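Local coordinates for protein glutaryl-CoA dehydrogenase (PDB 3SF6) that belongs to the acyl-CoA dehydrogenase family of flavoproteins and binds dihydroflavine-adenine dinucleotide in a four-chain assembly, at residues G271-Y283 with L357-H371. Residues are numbered along the deposited sequence; the frame is centred on the assembly and turned at random. Where two conformers were deposited one is given.
Sequences GAARDCLETALAY and LGASGITGEYPVMRH. With FDA (dihydroflavine-adenine dinucleotide), chain B; EDO (1,2-ethanediol), chain O.
The H371 ring lies with one face against A272, whose CA sits 3.7 Å above the ring plane: a CH-pi contact. At its edge, H371 NE2 donates to D275 OD2 (2.9 Å, 161°). The oxygen lies in the ring plane, but is met on its anti side, tilted out of the carboxylate plane; carboxylate and ring stand nearly perpendicular. C276 SG approaches the same ring obliquely. D275 OD1 forms a salt bridge with K50, so both oxygens are held.

The Y283 and Y366 rings meet obliquely, planes at 79°, with Y366 OH 3.6 Å from Y283 CE1. L357 CD2 packs 3.5 Å from Y283 CB. Two waters lie in the Y283 ring plane; one is within hydrogen-bonding reach of Y283 OH, L357 O and FDA O2A, the other bridges Y283 OH and S360 OG. T279 CG2 stands anti to the backbone N and touches Y366 CD1 and V368 CG2, while OG1 bonds back to D275 O.

A359 N donates to FDA O1P. The contact joins helix 252-286 to the turn between helices 332-357 and 368-380 in the C-terminal helical domain. Helix 298-327 packs on L277 and L281, and the second subunit packs on A359 and I362.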
loop_
_atom_site.group_PDB
_atom_site.type_symbol
_atom_site.label_atom_id
_atom_site.label_comp_id
_atom_site.label_asym_id
_atom_site.label_seq_id
_atom_site.Cartn_x
_atom_site.Cartn_y
_atom_site.Cartn_z
ATOM N N GLY A 271 -11.488 18.080 6.025
ATOM C CA GLY A 271 -11.700 18.608 7.375
ATOM C C GLY A 271 -11.605 17.522 8.422
ATOM O O GLY A 271 -10.955 17.705 9.456
ATOM N N ALA A 272 -12.236 16.376 8.167
ATOM C CA ALA A 272 -12.108 15.224 9.047
ATOM C C ALA A 272 -10.632 14.806 9.100
ATOM O O ALA A 272 -10.069 14.548 10.184
ATOM C CB ALA A 272 -13.020 14.037 8.545
ATOM N N ALA A 273 -9.979 14.770 7.938
ATOM C CA ALA A 273 -8.533 14.430 7.911
ATOM C C ALA A 273 -7.720 15.389 8.755
ATOM O O ALA A 273 -6.857 14.968 9.559
ATOM C CB ALA A 273 -7.985 14.411 6.468
ATOM N N ARG A 274 -7.941 16.675 8.532
ATOM C CA ARG A 274 -7.213 17.709 9.295
ATOM C C ARG A 274 -7.359 17.554 10.796
ATOM O O ARG A 274 -6.378 17.650 11.548
ATOM C CB ARG A 274 -7.642 19.103 8.839
ATOM C CG ARG A 274 -6.785 20.220 9.434
ATOM C CD ARG A 274 -7.405 21.559 9.250
ATOM N NE ARG A 274 -8.579 21.754 10.100
ATOM C CZ ARG A 274 -9.488 22.694 9.921
ATOM N NH1 ARG A 274 -9.376 23.569 8.937
ATOM N NH2 ARG A 274 -10.515 22.782 10.772
ATOM N N ASP A 275 -8.596 17.375 11.249
ATOM C CA ASP A 275 -8.877 17.251 12.668
ATOM C C ASP A 275 -8.092 16.053 13.228
ATOM O O ASP A 275 -7.478 16.140 14.296
ATOM C CB ASP A 275 -10.389 17.056 12.870
ATOM C CG ASP A 275 -10.856 17.559 14.205
ATOM O OD1 ASP A 275 -10.501 18.761 14.493
ATOM O OD2 ASP A 275 -11.662 16.873 14.916
ATOM N N CYS A 276 -8.076 14.944 12.488
ATOM C CA CYS A 276 -7.315 13.783 12.928
ATOM C C CYS A 276 -5.794 14.033 12.916
ATOM O O CYS A 276 -5.096 13.623 13.840
ATOM C CB CYS A 276 -7.638 12.577 12.058
ATOM S SG CYS A 276 -9.335 11.971 12.229
ATOM N N LEU A 277 -5.299 14.648 11.854
ATOM C CA LEU A 277 -3.864 14.942 11.741
ATOM C C LEU A 277 -3.418 15.881 12.862
ATOM O O LEU A 277 -2.400 15.617 13.519
ATOM C CB LEU A 277 -3.548 15.515 10.369
ATOM C CG LEU A 277 -2.153 16.027 10.124
ATOM C CD1 LEU A 277 -1.103 14.953 10.454
ATOM C CD2 LEU A 277 -2.030 16.463 8.654
ATOM N N GLU A 278 -4.190 16.953 13.102
ATOM C CA GLU A 278 -3.877 17.891 14.173
ATOM C C GLU A 278 -3.856 17.197 15.547
ATOM O O GLU A 278 -3.003 17.491 16.385
ATOM C CB GLU A 278 -4.899 19.029 14.211
ATOM C CG GLU A 278 -4.749 19.982 13.045
ATOM C CD GLU A 278 -5.796 21.115 13.026
ATOM O OE1 GLU A 278 -6.739 21.135 13.880
ATOM O OE2 GLU A 278 -5.617 21.993 12.149
ATOM N N THR A 279 -4.779 16.277 15.734
ATOM C CA THR A 279 -4.872 15.505 16.957
ATOM C C THR A 279 -3.592 14.665 17.133
ATOM O O THR A 279 -2.980 14.671 18.221
ATOM C CB THR A 279 -6.151 14.634 16.971
ATOM O OG1 THR A 279 -7.321 15.478 17.000
ATOM C CG2 THR A 279 -6.135 13.726 18.214
ATOM N N ALA A 280 -3.194 13.962 16.089
ATOM C CA ALA A 280 -1.994 13.116 16.120
ATOM C C ALA A 280 -0.733 13.938 16.315
ATOM O O ALA A 280 0.167 13.510 17.053
ATOM C CB ALA A 280 -1.879 12.259 14.841
ATOM N N LEU A 281 -0.648 15.104 15.676
ATOM C CA LEU A 281 0.518 15.983 15.810
ATOM C C LEU A 281 0.675 16.486 17.242
ATOM O O LEU A 281 1.770 16.425 17.838
ATOM C CB LEU A 281 0.485 17.161 14.845
ATOM C CG LEU A 281 0.785 16.824 13.385
ATOM C CD1 LEU A 281 0.289 17.939 12.451
ATOM C CD2 LEU A 281 2.288 16.567 13.221
ATOM N N ALA A 282 -0.431 16.937 17.829
ATOM C CA ALA A 282 -0.402 17.425 19.207
ATOM C C ALA A 282 -0.029 16.327 20.181
ATOM O O ALA A 282 0.800 16.521 21.084
ATOM C CB ALA A 282 -1.763 18.057 19.570
ATOM N N TYR A 283 -0.600 15.142 19.971
ATOM C CA TYR A 283 -0.350 14.005 20.843
ATOM C C TYR A 283 1.103 13.561 20.714
ATOM O O TYR A 283 1.764 13.215 21.697
ATOM C CB TYR A 283 -1.258 12.830 20.484
ATOM C CG TYR A 283 -1.328 11.791 21.601
ATOM C CD1 TYR A 283 -2.047 12.046 22.757
ATOM C CD2 TYR A 283 -0.693 10.552 21.483
ATOM C CE1 TYR A 283 -2.113 11.102 23.781
ATOM C CE2 TYR A 283 -0.764 9.620 22.467
ATOM C CZ TYR A 283 -1.469 9.886 23.622
ATOM O OH TYR A 283 -1.528 8.931 24.644
ATOM N N LEU A 357 -2.291 7.480 18.728
ATOM C CA LEU A 357 -2.869 7.721 20.066
ATOM C C LEU A 357 -2.844 6.524 20.985
ATOM O O LEU A 357 -3.125 6.661 22.186
ATOM C CB LEU A 357 -4.308 8.224 19.962
ATOM C CG LEU A 357 -4.572 9.384 19.032
ATOM C CD1 LEU A 357 -6.068 9.813 19.074
ATOM C CD2 LEU A 357 -3.641 10.544 19.200
ATOM N N GLY A 358 -2.484 5.351 20.463
ATOM C CA GLY A 358 -2.495 4.141 21.292
ATOM C C GLY A 358 -3.891 3.929 21.873
ATOM O O GLY A 358 -4.898 4.177 21.218
ATOM N N ALA A 359 -3.956 3.402 23.080
ATOM C CA ALA A 359 -5.229 3.040 23.683
ATOM C C ALA A 359 -6.103 4.269 23.831
ATOM O O ALA A 359 -7.318 4.163 23.700
ATOM C CB ALA A 359 -5.052 2.379 25.064
ATOM N N SER A 360 -5.509 5.427 24.150
ATOM C CA SER A 360 -6.311 6.657 24.308
ATOM C C SER A 360 -7.182 6.942 23.101
ATOM O O SER A 360 -8.237 7.573 23.226
ATOM C CB SER A 360 -5.427 7.861 24.585
ATOM O OG SER A 360 -4.869 7.765 25.868
ATOM N N GLY A 361 -6.748 6.477 21.936
ATOM C CA GLY A 361 -7.452 6.666 20.691
ATOM C C GLY A 361 -8.734 5.886 20.510
ATOM O O GLY A 361 -9.480 6.163 19.573
ATOM N N ILE A 362 -9.004 4.922 21.384
ATOM C CA ILE A 362 -10.203 4.106 21.250
ATOM C C ILE A 362 -11.437 4.657 21.926
ATOM O O ILE A 362 -12.494 3.995 21.860
ATOM C CB ILE A 362 -10.015 2.613 21.669
ATOM C CG1 ILE A 362 -9.903 2.462 23.196
ATOM C CG2 ILE A 362 -8.834 1.991 20.936
ATOM C CD1 ILE A 362 -10.636 1.227 23.726
ATOM N N THR A 363 -11.360 5.815 22.605
ATOM C CA THR A 363 -12.600 6.369 23.202
ATOM C C THR A 363 -12.950 7.699 22.556
ATOM O O THR A 363 -12.143 8.268 21.809
ATOM C CB THR A 363 -12.508 6.568 24.713
ATOM O OG1 THR A 363 -11.788 7.774 25.020
ATOM C CG2 THR A 363 -11.796 5.356 25.386
ATOM N N GLY A 364 -14.113 8.238 22.898
ATOM C CA GLY A 364 -14.484 9.580 22.386
ATOM C C GLY A 364 -13.806 10.742 23.121
ATOM O O GLY A 364 -14.175 11.898 22.891
ATOM N N GLU A 365 -12.857 10.478 23.993
ATOM C CA GLU A 365 -11.922 11.509 24.520
ATOM C C GLU A 365 -11.270 12.257 23.318
ATOM O O GLU A 365 -10.979 13.444 23.419
ATOM C CB GLU A 365 -10.815 10.902 25.379
ATOM C CG GLU A 365 -9.824 11.936 25.954
ATOM C CD GLU A 365 -8.713 11.345 26.837
ATOM O OE1 GLU A 365 -8.551 10.099 26.905
ATOM O OE2 GLU A 365 -7.970 12.158 27.444
ATOM N N TYR A 366 -11.027 11.546 22.220
ATOM C CA TYR A 366 -10.449 12.106 21.003
ATOM C C TYR A 366 -11.417 11.861 19.862
ATOM O O TYR A 366 -12.208 10.903 19.937
ATOM C CB TYR A 366 -9.103 11.410 20.691
ATOM C CG TYR A 366 -8.031 11.763 21.700
ATOM C CD1 TYR A 366 -7.365 12.957 21.621
ATOM C CD2 TYR A 366 -7.767 10.950 22.793
ATOM C CE1 TYR A 366 -6.395 13.333 22.576
ATOM C CE2 TYR A 366 -6.792 11.329 23.759
ATOM C CZ TYR A 366 -6.102 12.498 23.612
ATOM O OH TYR A 366 -5.163 12.929 24.555
ATOM N N PRO A 367 -11.359 12.701 18.790
ATOM C CA PRO A 367 -12.355 12.636 17.720
ATOM C C PRO A 367 -12.083 11.603 16.628
ATOM O O PRO A 367 -12.874 11.472 15.686
ATOM C CB PRO A 367 -12.299 14.067 17.159
ATOM C CG PRO A 367 -10.881 14.435 17.294
ATOM C CD PRO A 367 -10.500 13.907 18.636
ATOM N N VAL A 368 -10.937 10.914 16.712
ATOM C CA VAL A 368 -10.418 10.134 15.592
ATOM C C VAL A 368 -11.299 8.936 15.175
ATOM O O VAL A 368 -11.537 8.731 13.986
ATOM C CB VAL A 368 -8.944 9.738 15.864
ATOM C CG1 VAL A 368 -8.390 8.871 14.734
ATOM C CG2 VAL A 368 -8.089 11.053 16.047
ATOM N N MET A 369 -11.766 8.146 16.153
ATOM C CA MET A 369 -12.598 7.013 15.816
ATOM C C MET A 369 -13.925 7.482 15.213
ATOM O O MET A 369 -14.441 6.826 14.289
ATOM C CB MET A 369 -12.838 6.073 17.006
ATOM C CG MET A 369 -11.640 5.209 17.286
ATOM S SD MET A 369 -11.279 4.039 15.990
ATOM C CE MET A 369 -12.845 3.062 15.825
ATOM N N ARG A 370 -14.489 8.571 15.734
ATOM C CA ARG A 370 -15.747 9.119 15.160
ATOM C C ARG A 370 -15.522 9.510 13.692
ATOM O O ARG A 370 -16.308 9.152 12.816
ATOM C CB ARG A 370 -16.214 10.312 15.987
ATOM C CG ARG A 370 -17.441 11.003 15.407
ATOM C CD ARG A 370 -18.096 11.948 16.388
ATOM N NE ARG A 370 -17.131 12.836 17.027
ATOM C CZ ARG A 370 -16.616 13.919 16.441
ATOM N NH1 ARG A 370 -15.715 14.654 17.090
ATOM N NH2 ARG A 370 -16.993 14.304 15.208
ATOM N N HIS A 371 -14.456 10.261 13.441
ATOM C CA HIS A 371 -14.101 10.622 12.079
ATOM C C HIS A 371 -13.890 9.401 11.178
ATOM O O HIS A 371 -14.448 9.356 10.072
ATOM C CB HIS A 371 -12.873 11.516 12.001
ATOM C CG HIS A 371 -13.119 12.923 12.409
ATOM N ND1 HIS A 371 -14.123 13.716 11.877
ATOM C CD2 HIS A 371 -12.445 13.694 13.290
ATOM C CE1 HIS A 371 -14.045 14.920 12.418
ATOM N NE2 HIS A 371 -13.031 14.941 13.274
HETATM P PA FDA B . 2.048 4.303 23.991
HETATM O O1A FDA B . 3.071 3.358 24.456
HETATM O O2A FDA B . 1.905 5.636 24.600
HETATM O O5B FDA B . 2.376 4.452 22.422
HETATM C C5B FDA B . 1.722 5.480 21.648
HETATM C C4B FDA B . 2.117 5.341 20.182
HETATM O O4B FDA B . 3.544 5.598 20.111
HETATM C C3B FDA B . 1.910 3.958 19.603
HETATM O O3B FDA B . 1.594 4.068 18.197
HETATM C C2B FDA B . 3.280 3.320 19.794
HETATM O O2B FDA B . 3.462 2.187 18.924
HETATM C C1B FDA B . 4.240 4.489 19.540
HETATM N N9A FDA B . 5.531 4.286 20.212
HETATM C C8A FDA B . 5.736 4.158 21.558
HETATM N N7A FDA B . 7.037 3.934 21.797
HETATM C C5A FDA B . 7.664 3.904 20.577
HETATM C C6A FDA B . 8.973 3.698 20.159
HETATM N N6A FDA B . 9.981 3.477 21.036
HETATM N N1A FDA B . 9.228 3.752 18.830
HETATM C C2A FDA B . 8.256 3.946 17.937
HETATM N N3A FDA B . 7.000 4.136 18.290
HETATM C C4A FDA B . 6.686 4.109 19.603
HETATM N N1 FDA B . -2.937 -3.481 29.410
HETATM C C2 FDA B . -2.870 -4.279 30.511
HETATM O O2 FDA B . -1.881 -4.185 31.277
HETATM N N3 FDA B . -3.852 -5.177 30.747
HETATM C C4 FDA B . -4.942 -5.306 29.980
HETATM O O4 FDA B . -5.871 -6.109 30.264
HETATM C C4X FDA B . -5.018 -4.503 28.822
HETATM N N5 FDA B . -6.111 -4.534 28.027
HETATM C C5X FDA B . -6.342 -3.509 27.130
HETATM C C6 FDA B . -7.590 -3.336 26.543
HETATM C C7 FDA B . -7.841 -2.341 25.619
HETATM C C7M FDA B . -9.256 -2.133 25.066
HETATM C C8 FDA B . -6.789 -1.512 25.251
HETATM C C8M FDA B . -7.074 -0.417 24.215
HETATM C C9 FDA B . -5.542 -1.653 25.819
HETATM C C9A FDA B . -5.305 -2.664 26.773
HETATM N N10 FDA B . -4.071 -2.779 27.422
HETATM C C10 FDA B . -4.003 -3.584 28.581
HETATM C "C1'" FDA B . -3.087 -1.693 27.324
HETATM C "C2'" FDA B . -2.220 -1.926 26.078
HETATM O "O2'" FDA B . -1.245 -2.964 26.320
HETATM C "C3'" FDA B . -1.508 -0.626 25.739
HETATM O "O3'" FDA B . -2.480 0.248 25.165
HETATM C "C4'" FDA B . -0.371 -0.810 24.731
HETATM O "O4'" FDA B . 0.751 -1.472 25.348
HETATM C "C5'" FDA B . 0.095 0.512 24.122
HETATM O "O5'" FDA B . 0.454 1.413 25.176
HETATM P P FDA B . -0.141 2.892 25.139
HETATM O O1P FDA B . -1.564 2.829 24.776
HETATM O O2P FDA B . 0.244 3.562 26.401
HETATM O O3P FDA B . 0.600 3.605 23.899
HETATM C C1 EDO O . -7.768 24.121 5.704
HETATM O O1 EDO O . -7.398 24.231 7.044
HETATM C C2 EDO O . -7.891 25.540 5.101
HETATM O O2 EDO O . -8.984 26.264 5.670
HETATM O O HOH W 1 -0.680 6.545 24.057
HETATM O O HOH W 2 -2.926 9.484 26.886
#